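Local coordinates for protein putative aminooxidase (Propionibacterium acnes, PDB 2BA9) that isomerises polyunsaturated fatty acids, producing conjugated linoleic acid, as an FAD-binding member of the flavin-containing amine oxidoreductase family, at residues A[160-170]-A[184-194]. Numbering follows the deposited sequence.
Sequences LWINPFTAFGY and YLDFVTMMSFA. With FAD (flavin-adenine dinucleotide), chain D.
M190 lies over one face of the W161 indole. Its SD sits 3.6 Å from the centroid of the five-membered ring, a Met-aromatic contact. Its CG is 3.6 Å from the centroid of the six-membered ring, only 4° off the normal. With CG anti to the backbone N (chi1 -176°), the M190 chain runs from the six- to the five-membered ring, then bends off the indole so that CE meets P164 CG at 3.7 Å. L160 closes the same cluster, its CD2 lying 3.5 Å from M190 CG. Farther along, P164 CB rests on the F193 ring face, 3.8 Å from the centroid, and the edge of F193 points at the F168 face in an offset edge-to-face pair with planes at 83°. F168 in turn carries the packing to the flavin, its CE2 3.5 Å from FAD O4.

Two hydrogen bonds border this core. W161 NE1 donates to L185 O at 3.0 Å, in the carbonyl plane and on a lone pair; Y184 OH donates to P164 O at 2.8 Å, tilted out of the P164 carbonyl plane. L185 O belongs to an inverse gamma turn and P164 O to the loop before helix 166-170, so buried aromatic side chains satisfy main-chain carbonyls in the non-helical links, while the M190 sulfur ties helix 187-195 to W161 and F193 against F168 joins it to the FAD pocket.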
ATOM      1  N   LEU A 160     -12.705 -10.877  10.648  1.00 24.17           N
ATOM      2  CA  LEU A 160     -11.919  -9.812  11.290  1.00 23.76           C
ATOM      3  C   LEU A 160     -10.887  -9.219  10.324  1.00 23.89           C
ATOM      4  O   LEU A 160     -10.805  -8.017  10.161  1.00 23.88           O
ATOM      5  CB  LEU A 160     -11.194 -10.333  12.540  1.00 24.02           C
ATOM      6  CG  LEU A 160     -10.499  -9.260  13.396  1.00 23.07           C
ATOM      7  CD1 LEU A 160     -11.507  -8.453  14.175  1.00 24.16           C
ATOM      8  CD2 LEU A 160      -9.498  -9.863  14.340  1.00 24.88           C
ATOM      9  N   TRP A 161     -10.121 -10.086   9.677  1.00 24.00           N
ATOM     10  CA  TRP A 161      -9.001  -9.677   8.810  1.00 24.01           C
ATOM     11  C   TRP A 161      -9.419  -8.937   7.539  1.00 23.98           C
ATOM     12  O   TRP A 161      -8.656  -8.146   6.999  1.00 23.66           O
ATOM     13  CB  TRP A 161      -8.166 -10.910   8.425  1.00 24.39           C
ATOM     14  CG  TRP A 161      -6.858 -11.002   9.135  1.00 24.56           C
ATOM     15  CD1 TRP A 161      -5.657 -10.568   8.680  1.00 24.21           C
ATOM     16  CD2 TRP A 161      -6.616 -11.582  10.422  1.00 25.61           C
ATOM     17  NE1 TRP A 161      -4.678 -10.828   9.597  1.00 25.23           N
ATOM     18  CE2 TRP A 161      -5.239 -11.448  10.684  1.00 25.47           C
ATOM     19  CE3 TRP A 161      -7.431 -12.188  11.385  1.00 24.45           C
ATOM     20  CZ2 TRP A 161      -4.653 -11.915  11.861  1.00 25.08           C
ATOM     21  CZ3 TRP A 161      -6.853 -12.641  12.555  1.00 24.93           C
ATOM     22  CH2 TRP A 161      -5.476 -12.496  12.788  1.00 24.62           C
ATOM     23  N   ILE A 162     -10.634  -9.191   7.078  1.00 24.23           N
ATOM     24  CA  ILE A 162     -11.062  -8.717   5.775  1.00 24.28           C
ATOM     25  C   ILE A 162     -11.290  -7.204   5.717  1.00 24.31           C
ATOM     26  O   ILE A 162     -11.024  -6.583   4.698  1.00 23.81           O
ATOM     27  CB  ILE A 162     -12.313  -9.455   5.288  1.00 24.16           C
ATOM     28  CG1 ILE A 162     -12.489  -9.266   3.770  1.00 24.85           C
ATOM     29  CG2 ILE A 162     -13.551  -9.024   6.074  1.00 23.08           C
ATOM     30  CD1 ILE A 162     -13.598 -10.109   3.188  1.00 25.75           C
ATOM     31  N   ASN A 163     -11.770  -6.621   6.807  1.00 24.47           N
ATOM     32  CA  ASN A 163     -12.190  -5.224   6.798  1.00 24.50           C
ATOM     33  C   ASN A 163     -11.035  -4.223   6.572  1.00 25.42           C
ATOM     34  O   ASN A 163     -11.165  -3.305   5.763  1.00 25.20           O
ATOM     35  CB  ASN A 163     -12.977  -4.919   8.075  1.00 24.95           C
ATOM     36  CG  ASN A 163     -14.188  -5.814   8.236  1.00 24.62           C
ATOM     37  OD1 ASN A 163     -14.992  -5.948   7.312  1.00 26.91           O
ATOM     38  ND2 ASN A 163     -14.331  -6.439   9.410  1.00 26.03           N
ATOM     39  N   PRO A 164      -9.890  -4.399   7.266  1.00 26.00           N
ATOM     40  CA  PRO A 164      -8.710  -3.591   6.933  1.00 26.17           C
ATOM     41  C   PRO A 164      -7.893  -4.112   5.753  1.00 26.35           C
ATOM     42  O   PRO A 164      -6.790  -3.609   5.504  1.00 26.08           O
ATOM     43  CB  PRO A 164      -7.859  -3.683   8.204  1.00 26.18           C
ATOM     44  CG  PRO A 164      -8.614  -4.480   9.169  1.00 26.32           C
ATOM     45  CD  PRO A 164      -9.598  -5.278   8.398  1.00 25.98           C
ATOM     46  N   PHE A 165      -8.396  -5.124   5.047  1.00 26.41           N
ATOM     47  CA  PHE A 165      -7.642  -5.671   3.933  1.00 26.55           C
ATOM     48  C   PHE A 165      -8.315  -5.422   2.594  1.00 26.47           C
ATOM     49  O   PHE A 165      -7.844  -4.585   1.818  1.00 25.93           O
ATOM     50  CB  PHE A 165      -7.322  -7.157   4.124  1.00 26.90           C
ATOM     51  CG  PHE A 165      -6.285  -7.653   3.160  1.00 27.14           C
ATOM     52  CD1 PHE A 165      -4.930  -7.448   3.421  1.00 27.59           C
ATOM     53  CD2 PHE A 165      -6.659  -8.255   1.959  1.00 27.42           C
ATOM     54  CE1 PHE A 165      -3.960  -7.867   2.522  1.00 28.63           C
ATOM     55  CE2 PHE A 165      -5.694  -8.688   1.060  1.00 27.69           C
ATOM     56  CZ  PHE A 165      -4.340  -8.506   1.343  1.00 27.80           C
ATOM     57  N   THR A 166      -9.417  -6.127   2.343  1.00 26.51           N
ATOM     58  CA  THR A 166     -10.121  -6.036   1.069  1.00 26.77           C
ATOM     59  C   THR A 166     -10.711  -4.639   0.826  1.00 26.71           C
ATOM     60  O   THR A 166     -10.575  -4.083  -0.263  1.00 26.72           O
ATOM     61  CB  THR A 166     -11.216  -7.112   0.971  1.00 26.74           C
ATOM     62  OG1 THR A 166     -10.608  -8.410   1.063  1.00 27.68           O
ATOM     63  CG2 THR A 166     -11.990  -7.003  -0.341  1.00 26.22           C
ATOM     64  N   ALA A 167     -11.357  -4.085   1.842  1.00 27.19           N
ATOM     65  CA  ALA A 167     -11.902  -2.720   1.799  1.00 27.15           C
ATOM     66  C   ALA A 167     -10.821  -1.664   1.533  1.00 27.30           C
ATOM     67  O   ALA A 167     -11.080  -0.657   0.859  1.00 27.38           O
ATOM     68  CB  ALA A 167     -12.632  -2.410   3.108  1.00 27.21           C
ATOM     69  N   PHE A 168      -9.622  -1.906   2.072  1.00 27.42           N
ATOM     70  CA  PHE A 168      -8.438  -1.040   1.862  1.00 27.13           C
ATOM     71  C   PHE A 168      -7.778  -1.327   0.512  1.00 26.56           C
ATOM     72  O   PHE A 168      -6.684  -0.838   0.231  1.00 26.43           O
ATOM     73  CB  PHE A 168      -7.394  -1.215   2.982  1.00 27.48           C
ATOM     74  CG  PHE A 168      -7.724  -0.491   4.268  1.00 28.14           C
ATOM     75  CD1 PHE A 168      -8.924  -0.705   4.914  1.00 28.84           C
ATOM     76  CD2 PHE A 168      -6.797   0.363   4.851  1.00 29.58           C
ATOM     77  CE1 PHE A 168      -9.225  -0.053   6.104  1.00 30.70           C
ATOM     78  CE2 PHE A 168      -7.069   1.002   6.050  1.00 30.97           C
ATOM     79  CZ  PHE A 168      -8.294   0.789   6.687  1.00 30.02           C
ATOM     80  N   GLY A 169      -8.440  -2.127  -0.317  1.00 25.89           N
ATOM     81  CA  GLY A 169      -8.125  -2.202  -1.724  1.00 25.71           C
ATOM     82  C   GLY A 169      -7.102  -3.243  -2.080  1.00 25.27           C
ATOM     83  O   GLY A 169      -6.664  -3.325  -3.227  1.00 25.16           O
ATOM     84  N   TYR A 170      -6.764  -4.068  -1.104  1.00 25.33           N
ATOM     85  CA  TYR A 170      -5.727  -5.072  -1.268  1.00 25.95           C
ATOM     86  C   TYR A 170      -6.218  -6.348  -1.942  1.00 25.80           C
ATOM     87  O   TYR A 170      -5.429  -7.244  -2.215  1.00 27.18           O
ATOM     88  CB  TYR A 170      -5.100  -5.383   0.090  1.00 26.18           C
ATOM     89  CG  TYR A 170      -4.372  -4.201   0.699  1.00 26.53           C
ATOM     90  CD1 TYR A 170      -3.273  -3.631   0.041  1.00 27.39           C
ATOM     91  CD2 TYR A 170      -4.762  -3.659   1.924  1.00 28.04           C
ATOM     92  CE1 TYR A 170      -2.583  -2.550   0.580  1.00 27.14           C
ATOM     93  CE2 TYR A 170      -4.070  -2.566   2.491  1.00 28.02           C
ATOM     94  CZ  TYR A 170      -2.979  -2.013   1.800  1.00 28.06           C
ATOM     95  OH  TYR A 170      -2.271  -0.941   2.317  1.00 25.31           O
ATOM     96  N   TYR A 184       1.372  -7.421   6.500  1.00 25.77           N
ATOM     97  CA  TYR A 184       0.628  -6.208   6.859  1.00 25.78           C
ATOM     98  C   TYR A 184      -0.159  -6.426   8.150  1.00 25.68           C
ATOM     99  O   TYR A 184       0.186  -5.877   9.216  1.00 25.99           O
ATOM    100  CB  TYR A 184      -0.287  -5.802   5.690  1.00 25.97           C
ATOM    101  CG  TYR A 184      -1.465  -4.892   6.005  1.00 25.91           C
ATOM    102  CD1 TYR A 184      -1.396  -3.927   7.011  1.00 24.57           C
ATOM    103  CD2 TYR A 184      -2.643  -4.983   5.265  1.00 25.71           C
ATOM    104  CE1 TYR A 184      -2.468  -3.126   7.292  1.00 26.53           C
ATOM    105  CE2 TYR A 184      -3.718  -4.164   5.526  1.00 25.66           C
ATOM    106  CZ  TYR A 184      -3.629  -3.231   6.537  1.00 26.67           C
ATOM    107  OH  TYR A 184      -4.689  -2.403   6.825  1.00 28.06           O
ATOM    108  N   LEU A 185      -1.200  -7.242   8.076  1.00 25.49           N
ATOM    109  CA  LEU A 185      -1.997  -7.558   9.259  1.00 25.63           C
ATOM    110  C   LEU A 185      -1.382  -8.726  10.006  1.00 25.60           C
ATOM    111  O   LEU A 185      -1.934  -9.825  10.051  1.00 26.03           O
ATOM    112  CB  LEU A 185      -3.453  -7.834   8.892  1.00 25.48           C
ATOM    113  CG  LEU A 185      -4.270  -6.620   8.430  1.00 25.21           C
ATOM    114  CD1 LEU A 185      -5.550  -7.084   7.762  1.00 26.26           C
ATOM    115  CD2 LEU A 185      -4.596  -5.683   9.581  1.00 23.53           C
ATOM    116  N   ASP A 186      -0.218  -8.487  10.594  1.00 25.68           N
ATOM    117  CA  ASP A 186       0.338  -9.445  11.527  1.00 25.39           C
ATOM    118  C   ASP A 186      -0.516  -9.369  12.782  1.00 24.91           C
ATOM    119  O   ASP A 186      -1.377  -8.478  12.905  1.00 25.25           O
ATOM    120  CB  ASP A 186       1.836  -9.228  11.799  1.00 25.73           C
ATOM    121  CG  ASP A 186       2.170  -7.861  12.373  1.00 26.36           C
ATOM    122  OD1 ASP A 186       1.290  -6.999  12.551  1.00 23.84           O
ATOM    123  OD2 ASP A 186       3.375  -7.642  12.625  1.00 31.32           O
ATOM    124  N   PHE A 187      -0.354 -10.316  13.687  1.00 24.54           N
ATOM    125  CA  PHE A 187      -1.329 -10.415  14.769  1.00 24.98           C
ATOM    126  C   PHE A 187      -1.428  -9.104  15.572  1.00 25.12           C
ATOM    127  O   PHE A 187      -2.512  -8.685  15.944  1.00 25.96           O
ATOM    128  CB  PHE A 187      -1.040 -11.600  15.683  1.00 25.11           C
ATOM    129  CG  PHE A 187      -2.181 -11.936  16.591  1.00 25.16           C
ATOM    130  CD1 PHE A 187      -3.218 -12.749  16.150  1.00 24.97           C
ATOM    131  CD2 PHE A 187      -2.237 -11.410  17.871  1.00 25.20           C
ATOM    132  CE1 PHE A 187      -4.286 -13.046  16.982  1.00 24.78           C
ATOM    133  CE2 PHE A 187      -3.287 -11.709  18.710  1.00 25.28           C
ATOM    134  CZ  PHE A 187      -4.323 -12.518  18.262  1.00 25.68           C
ATOM    135  N   VAL A 188      -0.301  -8.443  15.806  1.00 25.38           N
ATOM    136  CA  VAL A 188      -0.304  -7.199  16.577  1.00 25.77           C
ATOM    137  C   VAL A 188      -1.011  -6.061  15.849  1.00 25.57           C
ATOM    138  O   VAL A 188      -1.697  -5.248  16.461  1.00 25.28           O
ATOM    139  CB  VAL A 188       1.124  -6.767  16.933  1.00 25.95           C
ATOM    140  CG1 VAL A 188       1.116  -5.402  17.627  1.00 26.85           C
ATOM    141  CG2 VAL A 188       1.757  -7.805  17.828  1.00 26.82           C
ATOM    142  N   THR A 189      -0.835  -6.008  14.534  1.00 25.88           N
ATOM    143  CA  THR A 189      -1.443  -4.963  13.720  1.00 25.85           C
ATOM    144  C   THR A 189      -2.947  -5.187  13.643  1.00 26.47           C
ATOM    145  O   THR A 189      -3.717  -4.253  13.853  1.00 26.55           O
ATOM    146  CB  THR A 189      -0.808  -4.919  12.317  1.00 25.47           C
ATOM    147  OG1 THR A 189       0.600  -4.699  12.461  1.00 25.36           O
ATOM    148  CG2 THR A 189      -1.402  -3.815  11.463  1.00 24.80           C
ATOM    149  N   MET A 190      -3.353  -6.428  13.373  1.00 27.00           N
ATOM    150  CA  MET A 190      -4.774  -6.789  13.369  1.00 27.26           C
ATOM    151  C   MET A 190      -5.431  -6.340  14.668  1.00 27.58           C
ATOM    152  O   MET A 190      -6.469  -5.687  14.647  1.00 28.10           O
ATOM    153  CB  MET A 190      -4.954  -8.298  13.172  1.00 27.27           C
ATOM    154  CG  MET A 190      -6.405  -8.766  13.067  1.00 27.54           C
ATOM    155  SD  MET A 190      -7.222  -8.274  11.547  1.00 27.63           S
ATOM    156  CE  MET A 190      -7.954  -6.706  12.043  1.00 28.27           C
ATOM    157  N   MET A 191      -4.807  -6.662  15.795  1.00 28.09           N
ATOM    158  CA  MET A 191      -5.338  -6.252  17.099  1.00 28.41           C
ATOM    159  C   MET A 191      -5.468  -4.730  17.248  1.00 28.83           C
ATOM    160  O   MET A 191      -6.483  -4.234  17.755  1.00 28.30           O
ATOM    161  CB  MET A 191      -4.489  -6.837  18.223  1.00 28.92           C
ATOM    162  CG  MET A 191      -4.558  -8.353  18.315  1.00 28.78           C
ATOM    163  SD  MET A 191      -6.228  -9.013  18.442  1.00 30.77           S
ATOM    164  CE  MET A 191      -6.563  -9.408  16.719  1.00 29.82           C
ATOM    165  N   SER A 192      -4.455  -3.996  16.786  1.00 29.02           N
ATOM    166  CA  SER A 192      -4.488  -2.528  16.799  1.00 28.90           C
ATOM    167  C   SER A 192      -5.657  -1.969  15.975  1.00 28.92           C
ATOM    168  O   SER A 192      -6.303  -0.997  16.371  1.00 28.38           O
ATOM    169  CB  SER A 192      -3.156  -1.960  16.288  1.00 28.95           C
ATOM    170  OG  SER A 192      -2.097  -2.339  17.153  1.00 29.10           O
ATOM    171  N   PHE A 193      -5.924  -2.582  14.830  1.00 29.16           N
ATOM    172  CA  PHE A 193      -7.140  -2.255  14.061  1.00 29.32           C
ATOM    173  C   PHE A 193      -8.399  -2.595  14.845  1.00 29.33           C
ATOM    174  O   PHE A 193      -9.328  -1.803  14.870  1.00 28.91           O
ATOM    175  CB  PHE A 193      -7.156  -2.952  12.696  1.00 29.42           C
ATOM    176  CG  PHE A 193      -6.617  -2.099  11.595  1.00 29.56           C
ATOM    177  CD1 PHE A 193      -5.278  -2.160  11.239  1.00 29.72           C
ATOM    178  CD2 PHE A 193      -7.448  -1.209  10.933  1.00 29.99           C
ATOM    179  CE1 PHE A 193      -4.777  -1.362  10.240  1.00 29.61           C
ATOM    180  CE2 PHE A 193      -6.965  -0.418   9.938  1.00 29.32           C
ATOM    181  CZ  PHE A 193      -5.625  -0.491   9.582  1.00 30.16           C
ATOM    182  N   ALA A 194      -8.404  -3.762  15.493  1.00 29.83           N
ATOM    183  CA  ALA A 194      -9.552  -4.231  16.275  1.00 30.07           C
ATOM    184  C   ALA A 194      -9.864  -3.283  17.423  1.00 30.24           C
ATOM    185  O   ALA A 194     -11.018  -2.966  17.689  1.00 30.73           O
ATOM    186  CB  ALA A 194      -9.286  -5.629  16.817  1.00 29.78           C
TER
HETATM  187  PA  FAD D 500       3.962   5.113  -4.397  1.00 19.59           P
HETATM  188  O1A FAD D 500       3.343   5.662  -3.145  1.00 19.96           O
HETATM  189  O2A FAD D 500       3.011   4.685  -5.495  1.00 19.83           O
HETATM  190  O5B FAD D 500       4.907   6.238  -5.033  1.00 20.92           O
HETATM  191  C5B FAD D 500       5.631   5.899  -6.193  1.00 23.05           C
HETATM  192  C4B FAD D 500       6.274   7.136  -6.783  1.00 23.62           C
HETATM  193  O4B FAD D 500       7.023   6.761  -7.922  1.00 24.57           O
HETATM  194  C3B FAD D 500       5.234   8.177  -7.202  1.00 23.93           C
HETATM  195  O3B FAD D 500       5.541   9.424  -6.621  1.00 23.63           O
HETATM  196  C2B FAD D 500       5.320   8.179  -8.710  1.00 24.35           C
HETATM  197  O2B FAD D 500       4.926   9.422  -9.292  1.00 24.46           O
HETATM  198  C1B FAD D 500       6.767   7.706  -8.936  1.00 24.38           C
HETATM  199  N9A FAD D 500       6.916   7.139 -10.288  1.00 23.97           N
HETATM  200  C8A FAD D 500       6.165   6.139 -10.868  1.00 24.64           C
HETATM  201  N7A FAD D 500       6.615   5.934 -12.138  1.00 23.58           N
HETATM  202  C5A FAD D 500       7.645   6.792 -12.373  1.00 24.46           C
HETATM  203  C6A FAD D 500       8.465   7.036 -13.494  1.00 23.92           C
HETATM  204  N6A FAD D 500       8.550   6.083 -14.477  1.00 23.78           N
HETATM  205  N1A FAD D 500       9.471   7.990 -13.391  1.00 24.67           N
HETATM  206  C2A FAD D 500       9.637   8.743 -12.237  1.00 25.15           C
HETATM  207  N3A FAD D 500       8.820   8.497 -11.142  1.00 24.60           N
HETATM  208  C4A FAD D 500       7.833   7.560 -11.211  1.00 24.25           C
HETATM  209  N1  FAD D 500      -0.698   2.656   3.408  1.00 25.89           N
HETATM  210  C2  FAD D 500      -0.661   2.444   4.772  1.00 28.77           C
HETATM  211  O2  FAD D 500       0.411   2.208   5.327  1.00 25.85           O
HETATM  212  N3  FAD D 500      -1.834   2.470   5.501  1.00 29.83           N
HETATM  213  C4  FAD D 500      -3.035   2.737   4.877  1.00 29.28           C
HETATM  214  O4  FAD D 500      -4.067   2.771   5.566  1.00 30.85           O
HETATM  215  C4X FAD D 500      -3.072   2.966   3.498  1.00 27.21           C
HETATM  216  N5  FAD D 500      -4.261   3.214   2.834  1.00 24.38           N
HETATM  217  C5X FAD D 500      -4.287   3.601   1.508  1.00 24.27           C
HETATM  218  C6  FAD D 500      -5.483   3.983   0.904  1.00 23.47           C
HETATM  219  C7  FAD D 500      -5.487   4.407  -0.423  1.00 23.93           C
HETATM  220  C7M FAD D 500      -6.792   4.828  -1.036  1.00 23.84           C
HETATM  221  C8  FAD D 500      -4.297   4.436  -1.146  1.00 23.67           C
HETATM  222  C8M FAD D 500      -4.249   4.881  -2.577  1.00 22.83           C
HETATM  223  C9  FAD D 500      -3.109   4.047  -0.535  1.00 23.66           C
HETATM  224  C9A FAD D 500      -3.088   3.616   0.792  1.00 24.16           C
HETATM  225  N10 FAD D 500      -1.902   3.198   1.423  1.00 23.80           N
HETATM  226  C10 FAD D 500      -1.883   2.943   2.776  1.00 25.30           C
HETATM  227  C1' FAD D 500      -0.745   2.694   0.626  1.00 20.63           C
HETATM  228  C2' FAD D 500       0.408   3.689   0.603  1.00 19.91           C
HETATM  229  O2' FAD D 500      -0.029   5.006   0.287  1.00 21.29           O
HETATM  230  C3' FAD D 500       1.421   3.187  -0.415  1.00 20.46           C
HETATM  231  O3' FAD D 500       1.722   1.815  -0.146  1.00 20.43           O
HETATM  232  C4' FAD D 500       2.681   4.038  -0.394  1.00 20.53           C
HETATM  233  O4' FAD D 500       2.436   5.335  -0.926  1.00 24.59           O
HETATM  234  C5' FAD D 500       3.768   3.308  -1.170  1.00 21.46           C
HETATM  235  O5' FAD D 500       4.834   4.175  -1.437  1.00 20.30           O
HETATM  236  P   FAD D 500       5.831   3.872  -2.678  1.00 20.53           P
HETATM  237  O1P FAD D 500       6.864   4.976  -2.807  1.00 20.58           O
HETATM  238  O2P FAD D 500       6.449   2.536  -2.452  1.00 23.73           O
HETATM  239  O3P FAD D 500       4.924   3.888  -4.002  1.00 21.28           O